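Type IV secretion protein Dot (Legionella pneumophila, PDB 6KS5) acts as a bacterial deubiquitinase that regulates the association of K63-linked polyubiquitin with the Legionella phagosome. Local coordinates at residues A[113-124]-A[201-210]; A[152-160]-A[212-223]. All coordinates share one frame; numbering follows the deposited sequence.

Contact 1. Residues A[113-124]-A[201-210]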
loop_
_atom_site.group_PDB
_atom_site.type_symbol
_atom_site.label_atom_id
_atom_site.label_comp_id
_atom_site.label_asym_id
_atom_site.label_seq_id
_atom_site.Cartn_x
_atom_site.Cartn_y
_atom_site.Cartn_z
ATOM N N LEU A 113 0.382 -4.497 -11.837
ATOM C CA LEU A 113 1.811 -4.326 -12.086
ATOM C C LEU A 113 2.566 -5.631 -11.882
ATOM O O LEU A 113 3.699 -5.644 -11.398
ATOM C CB LEU A 113 2.402 -3.214 -11.219
ATOM C CG LEU A 113 2.014 -3.037 -9.745
ATOM C CD1 LEU A 113 2.615 -4.114 -8.853
ATOM C CD2 LEU A 113 2.390 -1.636 -9.257
ATOM N N VAL A 114 1.963 -6.753 -12.265
ATOM C CA VAL A 114 2.651 -8.031 -12.228
ATOM C C VAL A 114 2.928 -8.578 -13.626
ATOM O O VAL A 114 3.959 -9.232 -13.831
ATOM C CB VAL A 114 1.878 -9.063 -11.375
ATOM C CG1 VAL A 114 0.559 -9.436 -12.026
ATOM C CG2 VAL A 114 2.733 -10.305 -11.114
ATOM N N ASN A 115 2.045 -8.328 -14.594
ATOM C CA ASN A 115 2.314 -8.593 -16.000
ATOM C C ASN A 115 2.740 -7.336 -16.750
ATOM O O ASN A 115 2.699 -7.313 -17.985
ATOM C CB ASN A 115 1.087 -9.211 -16.670
ATOM C CG ASN A 115 0.312 -10.121 -15.742
ATOM O OD1 ASN A 115 -0.600 -9.678 -15.040
ATOM N ND2 ASN A 115 0.665 -11.404 -15.734
ATOM N N ASN A 116 3.121 -6.284 -16.029
ATOM C CA ASN A 116 3.637 -5.056 -16.634
ATOM C C ASN A 116 5.154 -5.174 -16.660
ATOM O O ASN A 116 5.844 -4.857 -15.690
ATOM C CB ASN A 116 3.169 -3.828 -15.858
ATOM C CG ASN A 116 3.542 -2.514 -16.540
ATOM O OD1 ASN A 116 4.447 -2.456 -17.375
ATOM N ND2 ASN A 116 2.836 -1.451 -16.181
ATOM N N SER A 117 5.682 -5.647 -17.791
ATOM C CA SER A 117 7.126 -5.816 -17.911
ATOM C C SER A 117 7.852 -4.478 -17.916
ATOM O O SER A 117 9.008 -4.403 -17.485
ATOM C CB SER A 117 7.460 -6.597 -19.177
ATOM O OG SER A 117 7.386 -5.757 -20.311
ATOM N N ALA A 118 7.193 -3.417 -18.392
ATOM C CA ALA A 118 7.828 -2.103 -18.433
ATOM C C ALA A 118 8.165 -1.615 -17.031
ATOM O O ALA A 118 9.301 -1.211 -16.757
ATOM C CB ALA A 118 6.919 -1.103 -19.146
ATOM N N VAL A 119 7.183 -1.644 -16.127
ATOM C CA VAL A 119 7.441 -1.291 -14.734
ATOM C C VAL A 119 8.454 -2.251 -14.125
ATOM O O VAL A 119 9.320 -1.849 -13.339
ATOM C CB VAL A 119 6.119 -1.271 -13.942
ATOM C CG1 VAL A 119 6.379 -1.292 -12.443
ATOM C CG2 VAL A 119 5.287 -0.057 -14.333
ATOM N N LYS A 120 8.376 -3.533 -14.496
ATOM C CA LYS A 120 9.327 -4.522 -13.996
ATOM C C LYS A 120 10.761 -4.129 -14.323
ATOM O O LYS A 120 11.671 -4.344 -13.512
ATOM C CB LYS A 120 9.007 -5.899 -14.581
ATOM C CG LYS A 120 10.028 -6.990 -14.246
ATOM C CD LYS A 120 9.917 -8.167 -15.212
ATOM C CE LYS A 120 9.729 -9.487 -14.478
ATOM N NZ LYS A 120 9.519 -10.633 -15.412
ATOM N N ALA A 121 10.986 -3.558 -15.506
ATOM C CA ALA A 121 12.329 -3.155 -15.901
ATOM C C ALA A 121 12.673 -1.750 -15.417
ATOM O O ALA A 121 13.813 -1.496 -15.016
ATOM C CB ALA A 121 12.481 -3.238 -17.423
ATOM N N GLU A 122 11.705 -0.833 -15.435
ATOM C CA GLU A 122 11.948 0.528 -14.969
ATOM C C GLU A 122 12.146 0.609 -13.461
ATOM O O GLU A 122 12.593 1.654 -12.970
ATOM C CB GLU A 122 10.794 1.442 -15.389
ATOM N N MET A 123 11.835 -0.456 -12.723
ATOM C CA MET A 123 11.957 -0.460 -11.272
ATOM C C MET A 123 13.337 -0.874 -10.795
ATOM O O MET A 123 13.581 -0.894 -9.585
ATOM C CB MET A 123 10.916 -1.387 -10.652
ATOM C CG MET A 123 10.492 -0.953 -9.272
ATOM S SD MET A 123 8.857 -1.561 -8.877
ATOM C CE MET A 123 9.183 -3.286 -8.685
ATOM N N LEU A 124 14.238 -1.211 -11.705
ATOM C CA LEU A 124 15.585 -1.584 -11.312
ATOM C C LEU A 124 16.550 -0.413 -11.336
ATOM O O LEU A 124 17.544 -0.432 -10.601
ATOM C CB LEU A 124 16.109 -2.694 -12.224
ATOM C CG LEU A 124 15.310 -3.995 -12.168
ATOM C CD1 LEU A 124 15.277 -4.635 -13.541
ATOM C CD2 LEU A 124 15.904 -4.940 -11.137
ATOM N N TRP A 201 15.404 -11.044 -10.368
ATOM C CA TRP A 201 14.242 -10.166 -10.444
ATOM C C TRP A 201 13.278 -10.607 -11.538
ATOM O O TRP A 201 12.083 -10.806 -11.287
ATOM C CB TRP A 201 14.700 -8.728 -10.685
ATOM C CG TRP A 201 13.614 -7.731 -10.514
ATOM C CD1 TRP A 201 13.029 -6.978 -11.488
ATOM C CD2 TRP A 201 12.976 -7.371 -9.289
ATOM N NE1 TRP A 201 12.063 -6.172 -10.943
ATOM C CE2 TRP A 201 12.009 -6.398 -9.591
ATOM C CE3 TRP A 201 13.129 -7.781 -7.962
ATOM C CZ2 TRP A 201 11.203 -5.821 -8.614
ATOM C CZ3 TRP A 201 12.323 -7.214 -6.993
ATOM C CH2 TRP A 201 11.372 -6.239 -7.322
ATOM N N ASP A 202 13.779 -10.751 -12.771
ATOM C CA ASP A 202 12.905 -11.080 -13.890
ATOM C C ASP A 202 12.359 -12.494 -13.797
ATOM O O ASP A 202 11.338 -12.794 -14.425
ATOM C CB ASP A 202 13.636 -10.908 -15.222
ATOM C CG ASP A 202 13.999 -9.462 -15.513
ATOM O OD1 ASP A 202 13.193 -8.545 -15.217
ATOM O OD2 ASP A 202 15.103 -9.243 -16.054
ATOM N N ALA A 203 13.017 -13.371 -13.040
ATOM C CA ALA A 203 12.523 -14.736 -12.921
ATOM C C ALA A 203 11.415 -14.820 -11.883
ATOM O O ALA A 203 10.270 -15.153 -12.208
ATOM C CB ALA A 203 13.667 -15.695 -12.573
ATOM N N GLU A 204 11.737 -14.510 -10.629
ATOM C CA GLU A 204 10.742 -14.613 -9.570
ATOM C C GLU A 204 10.748 -13.467 -8.573
ATOM O O GLU A 204 9.856 -13.431 -7.722
ATOM C CB GLU A 204 10.915 -15.937 -8.808
ATOM C CG GLU A 204 12.356 -16.277 -8.474
ATOM C CD GLU A 204 12.456 -17.353 -7.413
ATOM O OE1 GLU A 204 11.653 -17.308 -6.453
ATOM O OE2 GLU A 204 13.334 -18.239 -7.540
ATOM N N GLY A 205 11.702 -12.537 -8.634
ATOM C CA GLY A 205 11.754 -11.480 -7.635
ATOM C C GLY A 205 10.621 -10.479 -7.768
ATOM O O GLY A 205 10.007 -10.085 -6.771
ATOM N N TYR A 206 10.325 -10.059 -9.001
ATOM C CA TYR A 206 9.277 -9.069 -9.232
ATOM C C TYR A 206 7.911 -9.593 -8.813
ATOM O O TYR A 206 7.139 -8.870 -8.170
ATOM C CB TYR A 206 9.254 -8.666 -10.707
ATOM C CG TYR A 206 8.282 -7.554 -11.047
ATOM C CD1 TYR A 206 8.348 -6.331 -10.397
ATOM C CD2 TYR A 206 7.315 -7.719 -12.031
ATOM C CE1 TYR A 206 7.475 -5.310 -10.706
ATOM C CE2 TYR A 206 6.436 -6.698 -12.347
ATOM C CZ TYR A 206 6.529 -5.492 -11.680
ATOM O OH TYR A 206 5.671 -4.457 -11.972
ATOM N N THR A 207 7.587 -10.842 -9.165
ATOM C CA THR A 207 6.264 -11.354 -8.824
ATOM C C THR A 207 6.126 -11.547 -7.320
ATOM O O THR A 207 5.077 -11.233 -6.748
ATOM C CB THR A 207 5.967 -12.656 -9.578
ATOM O OG1 THR A 207 6.637 -13.755 -8.950
ATOM C CG2 THR A 207 6.405 -12.554 -11.037
ATOM N N LEU A 208 7.182 -12.031 -6.656
ATOM C CA LEU A 208 7.168 -12.125 -5.197
ATOM C C LEU A 208 6.887 -10.771 -4.562
ATOM O O LEU A 208 6.179 -10.673 -3.551
ATOM C CB LEU A 208 8.506 -12.657 -4.693
ATOM C CG LEU A 208 8.789 -14.152 -4.713
ATOM C CD1 LEU A 208 10.244 -14.365 -4.375
ATOM C CD2 LEU A 208 7.894 -14.875 -3.726
ATOM N N TYR A 209 7.439 -9.714 -5.151
ATOM C CA TYR A 209 7.202 -8.368 -4.658
ATOM C C TYR A 209 5.736 -7.989 -4.793
ATOM O O TYR A 209 5.140 -7.439 -3.857
ATOM C CB TYR A 209 8.093 -7.406 -5.428
ATOM C CG TYR A 209 8.022 -5.962 -5.016
ATOM C CD1 TYR A 209 8.224 -5.573 -3.700
ATOM C CD2 TYR A 209 7.793 -4.978 -5.962
ATOM C CE1 TYR A 209 8.185 -4.241 -3.344
ATOM C CE2 TYR A 209 7.752 -3.655 -5.618
ATOM C CZ TYR A 209 7.948 -3.288 -4.314
ATOM O OH TYR A 209 7.899 -1.949 -3.994
ATOM N N CYS A 210 5.129 -8.295 -5.939
ATOM C CA CYS A 210 3.733 -7.928 -6.104
ATOM C C CYS A 210 2.846 -8.766 -5.187
ATOM O O CYS A 210 1.824 -8.284 -4.695
ATOM C CB CYS A 210 3.354 -8.060 -7.578
ATOM S SG CYS A 210 4.425 -7.060 -8.612
#

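Contact 2. Residues A[152-160]-A[212-223]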
loop_
_atom_site.group_PDB
_atom_site.type_symbol
_atom_site.label_atom_id
_atom_site.label_comp_id
_atom_site.label_asym_id
_atom_site.label_seq_id
_atom_site.Cartn_x
_atom_site.Cartn_y
_atom_site.Cartn_z
ATOM N N THR A 152 12.827 0.463 7.065
ATOM C CA THR A 152 13.262 1.483 6.130
ATOM C C THR A 152 12.223 1.657 5.025
ATOM O O THR A 152 11.239 0.915 4.928
ATOM C CB THR A 152 14.633 1.127 5.551
ATOM O OG1 THR A 152 14.564 -0.141 4.885
ATOM C CG2 THR A 152 15.673 1.058 6.658
ATOM N N GLU A 153 12.462 2.653 4.169
ATOM C CA GLU A 153 11.624 2.889 2.999
ATOM C C GLU A 153 11.538 1.674 2.083
ATOM O O GLU A 153 10.599 1.580 1.287
ATOM C CB GLU A 153 12.157 4.085 2.202
ATOM C CG GLU A 153 13.679 4.099 2.014
ATOM C CD GLU A 153 14.442 4.547 3.258
ATOM O OE1 GLU A 153 13.786 4.886 4.271
ATOM O OE2 GLU A 153 15.698 4.541 3.226
ATOM N N PHE A 154 12.502 0.756 2.141
ATOM C CA PHE A 154 12.468 -0.438 1.309
ATOM C C PHE A 154 11.967 -1.666 2.064
ATOM O O PHE A 154 12.240 -2.794 1.642
ATOM C CB PHE A 154 13.851 -0.720 0.722
ATOM C CG PHE A 154 14.392 0.382 -0.148
ATOM C CD1 PHE A 154 13.942 0.550 -1.450
ATOM C CD2 PHE A 154 15.372 1.230 0.326
ATOM C CE1 PHE A 154 14.454 1.552 -2.256
ATOM C CE2 PHE A 154 15.885 2.229 -0.473
ATOM C CZ PHE A 154 15.423 2.389 -1.767
ATOM N N GLY A 155 11.227 -1.470 3.155
ATOM C CA GLY A 155 10.850 -2.600 3.991
ATOM C C GLY A 155 10.026 -3.635 3.251
ATOM O O GLY A 155 10.279 -4.837 3.357
ATOM N N ALA A 156 9.027 -3.183 2.489
ATOM C CA ALA A 156 8.182 -4.116 1.751
ATOM C C ALA A 156 8.992 -4.892 0.718
ATOM O O ALA A 156 8.763 -6.091 0.510
ATOM C CB ALA A 156 7.031 -3.365 1.083
ATOM N N LEU A 157 9.947 -4.224 0.065
ATOM C CA LEU A 157 10.791 -4.899 -0.916
ATOM C C LEU A 157 11.791 -5.826 -0.239
ATOM O O LEU A 157 12.090 -6.914 -0.752
ATOM C CB LEU A 157 11.512 -3.868 -1.779
ATOM C CG LEU A 157 12.456 -4.405 -2.850
ATOM C CD1 LEU A 157 11.715 -4.577 -4.156
ATOM C CD2 LEU A 157 13.644 -3.471 -3.033
ATOM N N TYR A 158 12.313 -5.414 0.918
ATOM C CA TYR A 158 13.266 -6.248 1.638
ATOM C C TYR A 158 12.601 -7.489 2.223
ATOM O O TYR A 158 13.267 -8.512 2.418
ATOM C CB TYR A 158 13.946 -5.431 2.738
ATOM C CG TYR A 158 14.973 -4.447 2.221
ATOM C CD1 TYR A 158 15.268 -4.371 0.870
ATOM C CD2 TYR A 158 15.655 -3.601 3.085
ATOM C CE1 TYR A 158 16.205 -3.480 0.395
ATOM C CE2 TYR A 158 16.599 -2.708 2.618
ATOM C CZ TYR A 158 16.865 -2.653 1.272
ATOM O OH TYR A 158 17.799 -1.769 0.794
ATOM N N GLU A 159 11.299 -7.421 2.509
ATOM C CA GLU A 159 10.609 -8.572 3.080
ATOM C C GLU A 159 10.189 -9.567 2.007
ATOM O O GLU A 159 10.265 -10.782 2.221
ATOM C CB GLU A 159 9.395 -8.117 3.882
ATOM C CG GLU A 159 9.635 -8.136 5.375
ATOM C CD GLU A 159 8.367 -8.372 6.175
ATOM O OE1 GLU A 159 8.427 -8.286 7.422
ATOM O OE2 GLU A 159 7.311 -8.634 5.558
ATOM N N ALA A 160 9.750 -9.075 0.847
ATOM C CA ALA A 160 9.317 -9.977 -0.212
ATOM C C ALA A 160 10.465 -10.857 -0.692
ATOM O O ALA A 160 10.278 -12.058 -0.915
ATOM C CB ALA A 160 8.728 -9.177 -1.374
ATOM N N HIS A 212 3.590 -9.639 -2.181
ATOM C CA HIS A 212 3.738 -9.154 -0.816
ATOM C C HIS A 212 3.035 -7.828 -0.593
ATOM O O HIS A 212 2.522 -7.593 0.506
ATOM C CB HIS A 212 5.220 -9.021 -0.459
ATOM C CG HIS A 212 5.471 -8.764 0.993
ATOM N ND1 HIS A 212 4.964 -9.570 1.987
ATOM C CD2 HIS A 212 6.179 -7.794 1.619
ATOM C CE1 HIS A 212 5.351 -9.111 3.163
ATOM N NE2 HIS A 212 6.089 -8.034 2.969
ATOM N N LEU A 213 2.989 -6.963 -1.609
ATOM C CA LEU A 213 2.289 -5.692 -1.473
ATOM C C LEU A 213 0.791 -5.870 -1.297
ATOM O O LEU A 213 0.127 -4.968 -0.773
ATOM C CB LEU A 213 2.540 -4.811 -2.695
ATOM C CG LEU A 213 3.972 -4.385 -2.987
ATOM C CD1 LEU A 213 4.070 -3.867 -4.408
ATOM C CD2 LEU A 213 4.401 -3.332 -1.985
ATOM N N ALA A 214 0.237 -6.992 -1.742
ATOM C CA ALA A 214 -1.208 -7.149 -1.752
ATOM C C ALA A 214 -1.750 -7.808 -0.495
ATOM O O ALA A 214 -2.944 -7.667 -0.212
ATOM C CB ALA A 214 -1.648 -7.949 -2.979
ATOM N N LYS A 215 -0.917 -8.518 0.263
ATOM C CA LYS A 215 -1.402 -9.127 1.488
ATOM C C LYS A 215 -1.611 -8.058 2.563
ATOM O O LYS A 215 -0.949 -7.015 2.556
ATOM C CB LYS A 215 -0.439 -10.207 1.979
ATOM C CG LYS A 215 1.013 -9.801 2.049
ATOM C CD LYS A 215 1.921 -11.013 2.281
ATOM C CE LYS A 215 1.648 -12.125 1.273
ATOM N NZ LYS A 215 2.801 -13.070 1.158
ATOM N N PRO A 216 -2.550 -8.278 3.479
ATOM C CA PRO A 216 -2.864 -7.254 4.481
ATOM C C PRO A 216 -1.711 -7.042 5.449
ATOM O O PRO A 216 -0.775 -7.837 5.546
ATOM C CB PRO A 216 -4.095 -7.817 5.194
ATOM C CG PRO A 216 -4.022 -9.287 4.965
ATOM C CD PRO A 216 -3.435 -9.449 3.597
ATOM N N GLN A 217 -1.797 -5.929 6.174
ATOM C CA GLN A 217 -0.846 -5.523 7.206
ATOM C C GLN A 217 0.548 -5.208 6.661
ATOM O O GLN A 217 1.448 -4.883 7.443
ATOM C CB GLN A 217 -0.748 -6.573 8.323
ATOM N N VAL A 218 0.756 -5.267 5.348
ATOM C CA VAL A 218 2.016 -4.846 4.740
ATOM C C VAL A 218 1.914 -3.360 4.425
ATOM O O VAL A 218 1.052 -2.944 3.641
ATOM C CB VAL A 218 2.328 -5.659 3.471
ATOM C CG1 VAL A 218 3.411 -4.976 2.640
ATOM C CG2 VAL A 218 2.748 -7.079 3.822
ATOM N N LYS A 219 2.786 -2.554 5.024
ATOM C CA LYS A 219 2.661 -1.110 4.891
ATOM C C LYS A 219 3.545 -0.552 3.782
ATOM O O LYS A 219 4.633 -1.059 3.498
ATOM C CB LYS A 219 2.976 -0.385 6.200
ATOM C CG LYS A 219 1.734 -0.065 7.020
ATOM C CD LYS A 219 0.571 0.568 6.202
ATOM C CE LYS A 219 0.948 1.771 5.309
ATOM N NZ LYS A 219 -0.047 2.006 4.200
ATOM N N LEU A 220 3.061 0.530 3.184
ATOM C CA LEU A 220 3.632 1.119 1.987
ATOM C C LEU A 220 4.410 2.381 2.328
ATOM O O LEU A 220 3.978 3.191 3.157
ATOM C CB LEU A 220 2.524 1.456 0.991
ATOM C CG LEU A 220 2.371 0.595 -0.260
ATOM C CD1 LEU A 220 2.048 -0.839 0.120
ATOM C CD2 LEU A 220 1.279 1.178 -1.146
ATOM N N SER A 221 5.560 2.536 1.684
ATOM C CA SER A 221 6.343 3.755 1.707
ATOM C C SER A 221 6.130 4.497 0.392
ATOM O O SER A 221 5.439 4.021 -0.510
ATOM C CB SER A 221 7.819 3.426 1.923
ATOM O OG SER A 221 8.295 2.631 0.853
ATOM N N TYR A 222 6.758 5.668 0.266
ATOM C CA TYR A 222 6.574 6.464 -0.942
ATOM C C TYR A 222 7.201 5.820 -2.174
ATOM O O TYR A 222 6.910 6.265 -3.291
ATOM C CB TYR A 222 7.135 7.874 -0.736
ATOM C CG TYR A 222 8.582 7.905 -0.327
ATOM C CD1 TYR A 222 8.950 7.802 1.008
ATOM C CD2 TYR A 222 9.586 8.041 -1.276
ATOM C CE1 TYR A 222 10.281 7.828 1.388
ATOM C CE2 TYR A 222 10.919 8.070 -0.907
ATOM C CZ TYR A 222 11.262 7.965 0.427
ATOM O OH TYR A 222 12.589 7.992 0.797
ATOM N N ILE A 223 8.027 4.783 -1.995
ATOM C CA ILE A 223 8.617 4.064 -3.125
ATOM C C ILE A 223 7.536 3.331 -3.910
ATOM O O ILE A 223 7.335 3.573 -5.107
ATOM C CB ILE A 223 9.695 3.080 -2.634
ATOM C CG1 ILE A 223 10.895 3.829 -2.058
ATOM C CG2 ILE A 223 10.107 2.122 -3.755
ATOM C CD1 ILE A 223 11.911 4.209 -3.083
#

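Contact 1. Residues A[113-124]-A[201-210]
Lys120 lays its aliphatic root over one face of the Tyr206 ring, with CB 3.6 Å from the ring centroid and 19° off the normal, a CH-pi contact. The opposite face of the same ring is covered by Cys210 SG, from the next turn of the tyrosine's own helix. Tyr206 reaches this slot because its CG stands anti to the backbone N (chi1 -175°), which sends the ring across to 113-124. Farther out, the lysine chain bends at chi3 and passes Asp202, where CD lies 3.3 Å from OD1. It ends with NZ donating to Asp202 O at 3.0 Å; the Asp202 carboxylate takes its salt bridge from Lys198 instead. Trp201 uses its indole edge: NE1 donates to Lys120 O (3.2 Å), meeting a lone pair in the carbonyl plane, though the N-H is bent at 135°. Leu124 CD2 sits over a face of the five-membered ring, 3.8 Å from its centroid. The terminal methyl of Met123 gathers three aromatics, its CE touching the edges of Trp201 and Tyr206 and approaching Tyr209 CE2 obliquely at 3.4 Å. Short helix 117-122 thus packs nearly perpendicular to 201-210 through an aromatic-aliphatic core. The two clear side-chain bonds both end on main-chain carbonyls, at Lys120 and Asp202, so Trp201 and Lys120 probably help to hold the opposing backbone while apolar groups fill the space between.

Contact 2. Residues A[152-160]-A[212-223]
With CG anti to the backbone N (chi1 -170°), His212 swings its imidazole against helix 155-160, while Ser221, whose OG stands between its backbone N and carbonyl carbon (chi1 62°), faces Glu153 at the other end of the contact. His212 CB meets Ala160 CB at 3.6 Å, and the edge of the imidazole faces Ala156 O, 3.3 Å from His212 CD2. Glu159 OE2 also lies near the ring plane, 2.9 Å from His212 NE2, with the carboxylate turned 43° from the imidazole. Val218 CG2 rests over a face of this ring, so the turn at 215-218 folds back onto the histidine. Ala156 CB is directed at 212-223 and touches Leu213 CD2 at 4.0 Å and Val218 CG1 at 4.3 Å. Beyond it, Ser221 OG lies 2.6 Å from Glu153 O, close enough to bond, although its proton has another acceptor within reach. Ile223 CD1 then packs obliquely on Phe154 CE1 at 3.8 Å. Ser221 is the N-cap of helix 222-231, and its backbone N is bound by Glu224 OE2, the N3 side-chain half of a capping box. The whole is a helix-loop-helix corner, with a type II turn at Lys215 to Val218, packed along one side of short helix 155-160 and the turn before it.

In the fold
The centres of contacts 1 and 2 lie about 15 Å apart, and helix 193-214 serves both: its middle packs on 113-124, its C-terminal end on 152-160. Along the chain the segments alternate, 113-124, 152-160, 201-210 and 212-223, so the two contacts interleave. Leu157, from helix 155-160, bridges the sites by packing on Trp201 and Tyr209, and Ala160 CB touches the backbone of the same long helix. Helix 222-231 leads on from contact 2, reaches Val119 of contact 1 through Val231, and is followed, after a short link, by strand 236-239 of the mixed sheet. Both contacts thus lie in the helical part of this deubiquitinase, and the chain passes from contact 2 through helix 222-231 towards the sheet.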